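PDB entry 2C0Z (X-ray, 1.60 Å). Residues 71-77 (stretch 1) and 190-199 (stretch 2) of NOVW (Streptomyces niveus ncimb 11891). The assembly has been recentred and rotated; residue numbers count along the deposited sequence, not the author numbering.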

# COMPACT_ATOMS: atom_id res chain seq x y z
N HIS A 71 -8.29 15.13 -10.08
CA HIS A 71 -8.91 13.99 -10.76
C HIS A 71 -10.07 13.44 -9.96
O HIS A 71 -10.06 13.49 -8.76
CB HIS A 71 -7.88 12.92 -11.02
CG HIS A 71 -6.75 13.39 -11.90
ND1 HIS A 71 -5.55 12.72 -11.99
CD2 HIS A 71 -6.66 14.47 -12.70
CE1 HIS A 71 -4.76 13.39 -12.82
NE2 HIS A 71 -5.40 14.45 -13.26
N PHE A 72 -11.06 12.90 -10.65
CA PHE A 72 -12.23 12.28 -10.04
C PHE A 72 -12.82 11.27 -10.97
O PHE A 72 -12.49 11.21 -12.16
CB PHE A 72 -13.29 13.31 -9.63
CG PHE A 72 -13.97 13.98 -10.79
CD1 PHE A 72 -13.35 15.01 -11.46
CD2 PHE A 72 -15.21 13.55 -11.23
CE1 PHE A 72 -13.94 15.64 -12.52
CE2 PHE A 72 -15.82 14.18 -12.31
CZ PHE A 72 -15.16 15.24 -12.96
N VAL A 73 -13.73 10.48 -10.41
CA VAL A 73 -14.47 9.47 -11.15
C VAL A 73 -15.97 9.80 -11.12
O VAL A 73 -16.54 10.15 -10.08
CB VAL A 73 -14.18 8.05 -10.59
CG1 VAL A 73 -15.07 7.04 -11.25
CG2 VAL A 73 -12.69 7.70 -10.78
N ASP A 74 -16.62 9.69 -12.29
CA ASP A 74 -18.05 9.92 -12.39
C ASP A 74 -18.84 9.12 -11.38
O ASP A 74 -18.47 7.98 -11.07
CB ASP A 74 -18.55 9.53 -13.80
CG ASP A 74 -17.94 10.35 -14.90
OD1 ASP A 74 -17.36 11.41 -14.61
OD2 ASP A 74 -17.93 9.99 -16.09
N VAL A 75 -19.93 9.70 -10.89
CA VAL A 75 -20.85 9.02 -9.98
C VAL A 75 -22.25 8.97 -10.61
O VAL A 75 -22.81 10.02 -10.88
CB VAL A 75 -20.94 9.74 -8.62
CG1 VAL A 75 -21.67 8.89 -7.60
CG2 VAL A 75 -19.50 10.14 -8.12
N PRO A 76 -22.81 7.79 -10.87
CA PRO A 76 -22.19 6.48 -10.66
C PRO A 76 -21.11 6.19 -11.70
O PRO A 76 -21.03 6.81 -12.75
CB PRO A 76 -23.38 5.50 -10.84
CG PRO A 76 -24.56 6.34 -10.96
CD PRO A 76 -24.16 7.67 -11.45
N PRO A 77 -20.25 5.21 -11.42
CA PRO A 77 -20.34 4.34 -10.24
C PRO A 77 -19.63 4.93 -9.00
O PRO A 77 -19.77 4.44 -7.88
CB PRO A 77 -19.59 3.09 -10.72
CG PRO A 77 -18.57 3.60 -11.64
CD PRO A 77 -19.14 4.84 -12.31
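Stretch 2, residues 190-199: GLLPTYATCQ

Stretch 2 comes in as a loop: Gly 190, with positive phi, and Leu 191 are bent, Leu 192 to Thr 194 are extended, and a short helix begins at Tyr 195. Stretch 1 leaves its strand after Val 73 and runs on through two cis-prolines, Pro 76 and Pro 77. The backbones come nearest where Val 75 faces Pro 193, CA to CA 5.7 Å.

Apolar packing carries the direct contact. Phe 72 (chi1 p) and Val 75 (chi1 t) both point toward stretch 2. Phe 72 CE2 lies 3.9 Å from Pro 193 CD, and its CZ 4.0 Å from Leu 192 CD2; Leu 192 starts away, but its end comes back to the ring. Val 75 CG2 meets Pro 193 CB at 4.0 Å and Cys 198 SG at 3.9 Å, while Val 75 CG1 lies 4.0 Å from Thr 197 CG2. One valine thus touches both loop and helix.

No direct hydrogen bond crosses; water serves the polar atoms instead. Two waters each donate to Asp 74 OD1 and Leu 191 O, which stand 4.4 Å apart. A third donates to Val 75 O (2.7 Å from its oxygen) and accepts from Thr 194 N (3.0 Å).

The helix start is secured within stretch 2: Thr 194 OG1 caps it, accepting a weak bond from Thr 197 N at 3.4 Å.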

# COMPACT_ATOMS: atom_id res chain seq x y z
N GLY A 190 -22.31 19.95 -17.39
CA GLY A 190 -22.93 18.84 -16.69
C GLY A 190 -22.01 17.68 -16.34
O GLY A 190 -22.46 16.54 -16.21
N LEU A 191 -20.71 17.95 -16.17
CA LEU A 191 -19.71 16.90 -16.05
C LEU A 191 -19.40 16.56 -14.59
O LEU A 191 -18.70 15.58 -14.31
CB LEU A 191 -18.43 17.33 -16.79
CG LEU A 191 -18.74 17.58 -18.27
CD1 LEU A 191 -17.51 18.09 -18.95
CD2 LEU A 191 -19.21 16.27 -18.97
N LEU A 192 -19.91 17.34 -13.66
CA LEU A 192 -19.57 17.11 -12.25
C LEU A 192 -20.58 16.23 -11.56
O LEU A 192 -21.74 16.22 -11.91
CB LEU A 192 -19.44 18.44 -11.51
CG LEU A 192 -18.33 19.37 -12.01
CD1 LEU A 192 -18.28 20.61 -11.16
CD2 LEU A 192 -16.97 18.66 -12.00
N PRO A 193 -20.12 15.51 -10.52
CA PRO A 193 -20.98 14.72 -9.67
C PRO A 193 -22.01 15.61 -8.95
O PRO A 193 -21.70 16.75 -8.70
CB PRO A 193 -20.00 14.12 -8.65
CG PRO A 193 -18.67 14.27 -9.23
CD PRO A 193 -18.72 15.49 -10.05
N THR A 194 -23.18 15.06 -8.60
CA THR A 194 -24.14 15.78 -7.78
C THR A 194 -24.11 15.24 -6.35
O THR A 194 -23.97 14.05 -6.12
CB THR A 194 -25.56 15.76 -8.38
OG1 THR A 194 -26.21 14.52 -8.10
CG2 THR A 194 -25.51 15.89 -9.89
N TYR A 195 -24.21 16.13 -5.39
CA TYR A 195 -24.17 15.75 -3.98
C TYR A 195 -25.28 14.76 -3.63
O TYR A 195 -25.01 13.77 -2.95
CB TYR A 195 -24.25 17.02 -3.16
CG TYR A 195 -24.28 16.86 -1.67
CD1 TYR A 195 -23.20 16.28 -0.97
CD2 TYR A 195 -25.36 17.31 -0.94
CE1 TYR A 195 -23.23 16.15 0.39
CE2 TYR A 195 -25.38 17.18 0.43
CZ TYR A 195 -24.34 16.60 1.08
OH TYR A 195 -24.41 16.49 2.45
N ALA A 196 -26.49 14.97 -4.13
CA ALA A 196 -27.59 14.04 -3.83
C ALA A 196 -27.26 12.61 -4.26
O ALA A 196 -27.56 11.65 -3.53
CB ALA A 196 -28.87 14.50 -4.52
N THR A 197 -26.65 12.48 -5.43
CA THR A 197 -26.27 11.19 -6.01
C THR A 197 -25.18 10.55 -5.17
O THR A 197 -25.20 9.36 -4.91
CB THR A 197 -25.80 11.38 -7.47
OG1 THR A 197 -26.87 11.89 -8.26
CG2 THR A 197 -25.45 10.06 -8.15
N CYS A 198 -24.21 11.34 -4.72
CA CYS A 198 -23.12 10.78 -3.94
C CYS A 198 -23.63 10.31 -2.58
O CYS A 198 -23.18 9.27 -2.09
CB CYS A 198 -21.99 11.79 -3.75
SG CYS A 198 -21.24 12.27 -5.30
N GLN A 199 -24.57 11.06 -2.00
CA GLN A 199 -25.26 10.70 -0.76
C GLN A 199 -26.00 9.37 -0.91
O GLN A 199 -25.98 8.54 0.01
CB GLN A 199 -26.29 11.76 -0.38
CG GLN A 199 -25.76 13.02 0.27
CD GLN A 199 -26.91 13.98 0.60
OE1 GLN A 199 -27.82 14.16 -0.22
NE2 GLN A 199 -26.87 14.58 1.79
O HOH W 1 -17.37 13.97 -16.00
O HOH W 2 -19.09 13.26 -12.92
O HOH W 3 -23.66 12.38 -9.84